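Local coordinates for protein glutathione S-transferase (Sulfitobacter, PDB 4GF0) that binds glutathione and, as a glutathione S-transferase homologue, probably transfers it to electrophilic substrates, at residues M99-S104 and A138-F143; V108-K113 and C170-G175. All blocks are in the same frame, centred on the assembly; numbering follows the deposited sequence.

Contact 1: M99-S104 and A138-F143; sequences MYYLAS and AACADF
The Y101 ring of helix 89-111 lies against F143 and C140 of helix 123-148. F143 CD2 lies over one face of the Y101 ring, off toward the rim, 3.6 Å from Y101 CZ. The two ring planes meet obliquely at 33°, with centroids 4.7 Å apart. Beyond the ring, Y101 OH reaches the backbone of the second helix, 3.4 Å from C140 CA. The sulfur of C140 sits beside the same phenol, 5.4 Å from the ring centroid and oblique to it, a cysteine sulfur-aromatic contact. Y101 extends straight across because CG is anti to the backbone N (chi1 177°). F143 has the same setting (chi1 -174°), which brings its ring against one face of the phenol. Replacing Y101 with alanine would probably leave a gap between the helices and strip F143 and C140 of their aromatic partner. Farther out, I148 packs on both Y101 and F143, while T105 and M106 pack on C140. The Y101 side chain is about 6 Å from bound glutathione. The contact is buried helix-to-helix packing, joining helices 89-111 and 123-148 in the all-helical C-terminal domain of the glutathione transferase fold.

Contact 2: V108-K113 and C170-G175; sequences VAHAHK and CNWLDG
The imidazole of H110 and the indole of W172 lie face on face. Their planes are only 5° apart, and the centroid of the H110 ring is 4.0 Å from that of the W172 six-membered ring, an offset stack. W172 CD2 sits over the centre of the H110 ring, and H110 NE2 over the indole. The nearest atoms are H110 CG and W172 CE3, at 3.5 Å. H110 CG is anti to its own backbone N (chi1 170°), which carries the imidazole out to the indole. The edges of both rings are tied down by polar bonds. H110 ND1 is hydrogen-bonded to D176, and W172 NE1 bonds to the backbone oxygen of G11. These bonds probably fix the rotation of each ring about its CB-CG bond.

K113 makes a second, looser meeting with G175. Its chain bends at chi3 (79°) and brings NZ to 3.4 Å from G175 O. The main polar partner of this ammonium is D176, in a salt bridge. D176 thus receives both H110 and K113, one on each carboxylate oxygen. A water donates to W172 O at 2.9 Å and accepts a weak bond from K113 NZ.

Close by, H112 ND1 hydrogen-bonds to V108 O at 2.7 Å, with the acceptor in the imidazole plane. H112 NE2 is hydrogen-bonded to H112 NE2 of the second subunit.

Glutathione touches W172, and H107 of the glutathione pocket meets the indole at a steeper angle. The stack therefore borders the ligand site. It joins the C-terminal part of helix 89-111 to the loop between helices 162-170 and 184-194, while helix 123-148 packs on H110 and K113 through M137 and V133.

In the fold
Helix 89-111 is common to both contacts, whose centres lie about 10 Å apart. Contact 1 joins it to helix 123-148. Contact 2 joins its C-terminal part to the loop after helix 162-170. The segments alternate in sequence: 99-104, 108-113, 138-143, 170-175. The two contacts also touch directly, A103 O lying 3.5 Å from V108 CG2 and A141 CB 4.2 Å from L173 CD1. Both lie in the helical part of the fold, and both reach the second subunit, contact 1 through stacked Y100 rings. Helix 89-111 thus links the interior of this domain, the dimer interface and the surroundings of bound glutathione.

Contact 1: M99-S104 and A138-F143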
loop_
_atom_site.group_PDB
_atom_site.type_symbol
_atom_site.label_atom_id
_atom_site.label_comp_id
_atom_site.label_asym_id
_atom_site.label_seq_id
_atom_site.Cartn_x
_atom_site.Cartn_y
_atom_site.Cartn_z
ATOM N N MET A 99 3.437 -5.473 -4.732
ATOM C CA MET A 99 2.160 -4.970 -4.221
ATOM C C MET A 99 2.277 -3.552 -3.664
ATOM O O MET A 99 1.453 -2.695 -3.962
ATOM C CB MET A 99 1.563 -5.932 -3.188
ATOM C CG MET A 99 1.263 -7.310 -3.774
ATOM S SD MET A 99 1.098 -8.593 -2.505
ATOM C CE MET A 99 -0.391 -8.057 -1.681
ATOM N N TYR A 100 3.303 -3.293 -2.866
ATOM C CA TYR A 100 3.476 -1.947 -2.332
ATOM C C TYR A 100 3.836 -0.947 -3.416
ATOM O O TYR A 100 3.441 0.212 -3.325
ATOM C CB TYR A 100 4.503 -1.913 -1.200
ATOM C CG TYR A 100 3.911 -2.293 0.141
ATOM C CD1 TYR A 100 3.321 -1.338 0.955
ATOM C CD2 TYR A 100 3.945 -3.605 0.590
ATOM C CE1 TYR A 100 2.776 -1.675 2.185
ATOM C CE2 TYR A 100 3.396 -3.959 1.818
ATOM C CZ TYR A 100 2.822 -2.985 2.609
ATOM O OH TYR A 100 2.298 -3.322 3.827
ATOM N N TYR A 101 4.584 -1.382 -4.429
ATOM C CA TYR A 101 4.875 -0.505 -5.567
ATOM C C TYR A 101 3.577 -0.080 -6.250
ATOM O O TYR A 101 3.384 1.087 -6.602
ATOM C CB TYR A 101 5.792 -1.186 -6.592
ATOM C CG TYR A 101 6.035 -0.317 -7.801
ATOM C CD1 TYR A 101 6.962 0.709 -7.759
ATOM C CD2 TYR A 101 5.318 -0.509 -8.973
ATOM C CE1 TYR A 101 7.184 1.516 -8.850
ATOM C CE2 TYR A 101 5.539 0.300 -10.084
ATOM C CZ TYR A 101 6.475 1.306 -10.010
ATOM O OH TYR A 101 6.700 2.119 -11.094
ATOM N N LEU A 102 2.689 -1.041 -6.461
ATOM C CA LEU A 102 1.405 -0.737 -7.074
ATOM C C LEU A 102 0.598 0.213 -6.183
ATOM O O LEU A 102 0.032 1.194 -6.671
ATOM C CB LEU A 102 0.621 -2.033 -7.362
ATOM C CG LEU A 102 1.302 -2.917 -8.423
ATOM C CD1 LEU A 102 0.542 -4.243 -8.554
ATOM C CD2 LEU A 102 1.402 -2.231 -9.785
ATOM N N ALA A 103 0.580 -0.055 -4.879
ATOM C CA ALA A 103 -0.184 0.765 -3.933
ATOM C C ALA A 103 0.329 2.196 -3.794
ATOM O O ALA A 103 -0.464 3.130 -3.646
ATOM C CB ALA A 103 -0.214 0.096 -2.549
ATOM N N SER A 104 1.648 2.369 -3.840
ATOM C CA SER A 104 2.277 3.656 -3.512
ATOM C C SER A 104 2.662 4.478 -4.734
ATOM O O SER A 104 2.843 5.706 -4.640
ATOM C CB SER A 104 3.530 3.416 -2.664
ATOM O OG SER A 104 4.518 2.705 -3.403
ATOM N N ALA A 138 3.399 5.183 -18.226
ATOM C CA ALA A 138 4.353 4.515 -19.102
ATOM C C ALA A 138 5.636 4.231 -18.328
ATOM O O ALA A 138 6.243 3.162 -18.474
ATOM C CB ALA A 138 4.655 5.364 -20.322
ATOM N N ALA A 139 6.041 5.183 -17.491
ATOM C CA ALA A 139 7.250 5.014 -16.693
ATOM C C ALA A 139 7.044 3.889 -15.688
ATOM O O ALA A 139 7.957 3.096 -15.427
ATOM C CB ALA A 139 7.638 6.327 -15.984
ATOM N N CYS A 140 5.837 3.799 -15.135
ATOM C CA CYS A 140 5.518 2.704 -14.229
ATOM C C CYS A 140 5.540 1.378 -14.976
ATOM O O CYS A 140 6.078 0.384 -14.474
ATOM C CB CYS A 140 4.157 2.925 -13.566
ATOM S SG CYS A 140 4.203 4.205 -12.282
ATOM N N ALA A 141 4.963 1.363 -16.173
ATOM C CA ALA A 141 4.947 0.138 -16.972
ATOM C C ALA A 141 6.371 -0.301 -17.324
ATOM O O ALA A 141 6.676 -1.504 -17.324
ATOM C CB ALA A 141 4.110 0.314 -18.216
ATOM N N ASP A 142 7.240 0.672 -17.594
ATOM C CA ASP A 142 8.658 0.406 -17.853
ATOM C C ASP A 142 9.290 -0.356 -16.693
ATOM O O ASP A 142 9.998 -1.351 -16.885
ATOM C CB ASP A 142 9.430 1.714 -18.049
ATOM C CG ASP A 142 9.183 2.355 -19.392
ATOM O OD1 ASP A 142 8.552 1.725 -20.263
ATOM O OD2 ASP A 142 9.651 3.502 -19.578
ATOM N N PHE A 143 9.038 0.129 -15.484
ATOM C CA PHE A 143 9.543 -0.515 -14.278
ATOM C C PHE A 143 8.943 -1.894 -14.030
ATOM O O PHE A 143 9.646 -2.812 -13.595
ATOM C CB PHE A 143 9.306 0.372 -13.060
ATOM C CG PHE A 143 9.918 -0.168 -11.804
ATOM C CD1 PHE A 143 11.266 0.021 -11.547
ATOM C CD2 PHE A 143 9.157 -0.866 -10.890
ATOM C CE1 PHE A 143 11.845 -0.476 -10.390
ATOM C CE2 PHE A 143 9.729 -1.373 -9.735
ATOM C CZ PHE A 143 11.075 -1.172 -9.485
#

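Contact 2: V108-K113 and C170-G175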
loop_
_atom_site.group_PDB
_atom_site.type_symbol
_atom_site.label_atom_id
_atom_site.label_comp_id
_atom_site.label_asym_id
_atom_site.label_seq_id
_atom_site.Cartn_x
_atom_site.Cartn_y
_atom_site.Cartn_z
ATOM N N VAL A 108 -1.174 5.271 -7.625
ATOM C CA VAL A 108 -1.120 6.694 -7.308
ATOM C C VAL A 108 -0.970 7.554 -8.568
ATOM O O VAL A 108 -1.630 8.591 -8.689
ATOM C CB VAL A 108 -0.009 7.007 -6.278
ATOM C CG1 VAL A 108 0.238 8.517 -6.173
ATOM C CG2 VAL A 108 -0.381 6.417 -4.914
ATOM N N ALA A 109 -0.126 7.121 -9.508
ATOM C CA ALA A 109 0.003 7.817 -10.788
ATOM C C ALA A 109 -1.326 7.837 -11.537
ATOM O O ALA A 109 -1.725 8.865 -12.088
ATOM C CB ALA A 109 1.101 7.193 -11.655
ATOM N N HIS A 110 -2.010 6.700 -11.560
ATOM C CA HIS A 110 -3.305 6.599 -12.233
ATOM C C HIS A 110 -4.339 7.522 -11.582
ATOM O O HIS A 110 -5.162 8.122 -12.268
ATOM C CB HIS A 110 -3.802 5.153 -12.199
ATOM C CG HIS A 110 -5.215 4.985 -12.651
ATOM N ND1 HIS A 110 -5.591 5.002 -13.975
ATOM C CD2 HIS A 110 -6.361 4.772 -11.943
ATOM C CE1 HIS A 110 -6.898 4.818 -14.072
ATOM N NE2 HIS A 110 -7.382 4.676 -12.845
ATOM N N ALA A 111 -4.271 7.636 -10.258
ATOM C CA ALA A 111 -5.258 8.386 -9.481
ATOM C C ALA A 111 -5.216 9.871 -9.796
ATOM O O ALA A 111 -6.197 10.584 -9.577
ATOM C CB ALA A 111 -5.045 8.162 -7.989
ATOM N N HIS A 112 -4.088 10.336 -10.317
ATOM C CA HIS A 112 -3.960 11.748 -10.670
ATOM C C HIS A 112 -4.753 12.124 -11.919
ATOM O O HIS A 112 -4.878 13.309 -12.251
ATOM C CB HIS A 112 -2.487 12.148 -10.813
ATOM C CG HIS A 112 -1.791 12.331 -9.509
ATOM N ND1 HIS A 112 -1.428 11.272 -8.688
ATOM C CD2 HIS A 112 -1.416 13.451 -8.848
ATOM C CE1 HIS A 112 -0.846 11.739 -7.604
ATOM N NE2 HIS A 112 -0.823 13.062 -7.676
ATOM N N LYS A 113 -5.295 11.129 -12.613
ATOM C CA LYS A 113 -6.099 11.411 -13.798
ATOM C C LYS A 113 -7.450 12.018 -13.437
ATOM O O LYS A 113 -7.849 13.039 -14.009
ATOM C CB LYS A 113 -6.305 10.150 -14.648
ATOM C CG LYS A 113 -7.017 10.431 -15.969
ATOM C CD LYS A 113 -6.927 9.256 -16.936
ATOM C CE LYS A 113 -7.906 8.156 -16.596
ATOM N NZ LYS A 113 -7.900 7.087 -17.643
ATOM N N CYS A 170 -2.684 -2.988 -14.639
ATOM C CA CYS A 170 -2.273 -2.942 -16.048
ATOM C C CYS A 170 -3.474 -2.828 -16.978
ATOM O O CYS A 170 -3.369 -2.367 -18.121
ATOM C CB CYS A 170 -1.423 -4.162 -16.407
ATOM S SG CYS A 170 0.215 -4.095 -15.688
ATOM N N ASN A 171 -4.632 -3.232 -16.482
ATOM C CA ASN A 171 -5.862 -3.109 -17.245
ATOM C C ASN A 171 -6.253 -1.637 -17.469
ATOM O O ASN A 171 -7.073 -1.336 -18.332
ATOM C CB ASN A 171 -6.988 -3.876 -16.546
ATOM C CG ASN A 171 -8.070 -4.295 -17.493
ATOM O OD1 ASN A 171 -7.821 -5.020 -18.457
ATOM N ND2 ASN A 171 -9.293 -3.846 -17.226
ATOM N N TRP A 172 -5.656 -0.734 -16.687
ATOM C CA TRP A 172 -5.876 0.707 -16.832
ATOM C C TRP A 172 -4.992 1.330 -17.909
ATOM O O TRP A 172 -5.234 2.463 -18.327
ATOM C CB TRP A 172 -5.575 1.437 -15.519
ATOM C CG TRP A 172 -6.525 1.175 -14.406
ATOM C CD1 TRP A 172 -7.845 0.864 -14.507
ATOM C CD2 TRP A 172 -6.220 1.210 -13.008
ATOM N NE1 TRP A 172 -8.386 0.697 -13.249
ATOM C CE2 TRP A 172 -7.409 0.907 -12.314
ATOM C CE3 TRP A 172 -5.058 1.471 -12.279
ATOM C CZ2 TRP A 172 -7.463 0.852 -10.914
ATOM C CZ3 TRP A 172 -5.112 1.421 -10.892
ATOM C CH2 TRP A 172 -6.307 1.114 -10.224
ATOM N N LEU A 173 -3.952 0.618 -18.340
ATOM C CA LEU A 173 -2.911 1.248 -19.176
ATOM C C LEU A 173 -3.417 1.793 -20.508
ATOM O O LEU A 173 -3.118 2.943 -20.858
ATOM C CB LEU A 173 -1.728 0.300 -19.396
ATOM C CG LEU A 173 -0.819 0.071 -18.185
ATOM C CD1 LEU A 173 0.119 -1.103 -18.435
ATOM C CD2 LEU A 173 -0.012 1.332 -17.868
ATOM N N ASP A 174 -4.169 0.988 -21.256
ATOM C CA ASP A 174 -4.688 1.432 -22.552
ATOM C C ASP A 174 -5.536 2.690 -22.382
ATOM O O ASP A 174 -5.365 3.671 -23.115
ATOM C CB ASP A 174 -5.512 0.329 -23.222
ATOM C CG ASP A 174 -4.649 -0.714 -23.916
ATOM O OD1 ASP A 174 -3.430 -0.489 -24.063
ATOM O OD2 ASP A 174 -5.201 -1.752 -24.337
ATOM N N GLY A 175 -6.421 2.657 -21.387
ATOM C CA GLY A 175 -7.289 3.777 -21.072
ATOM C C GLY A 175 -6.529 5.007 -20.611
ATOM O O GLY A 175 -7.015 6.135 -20.749
HETATM O O HOH W 1 -7.819 3.724 -17.698
#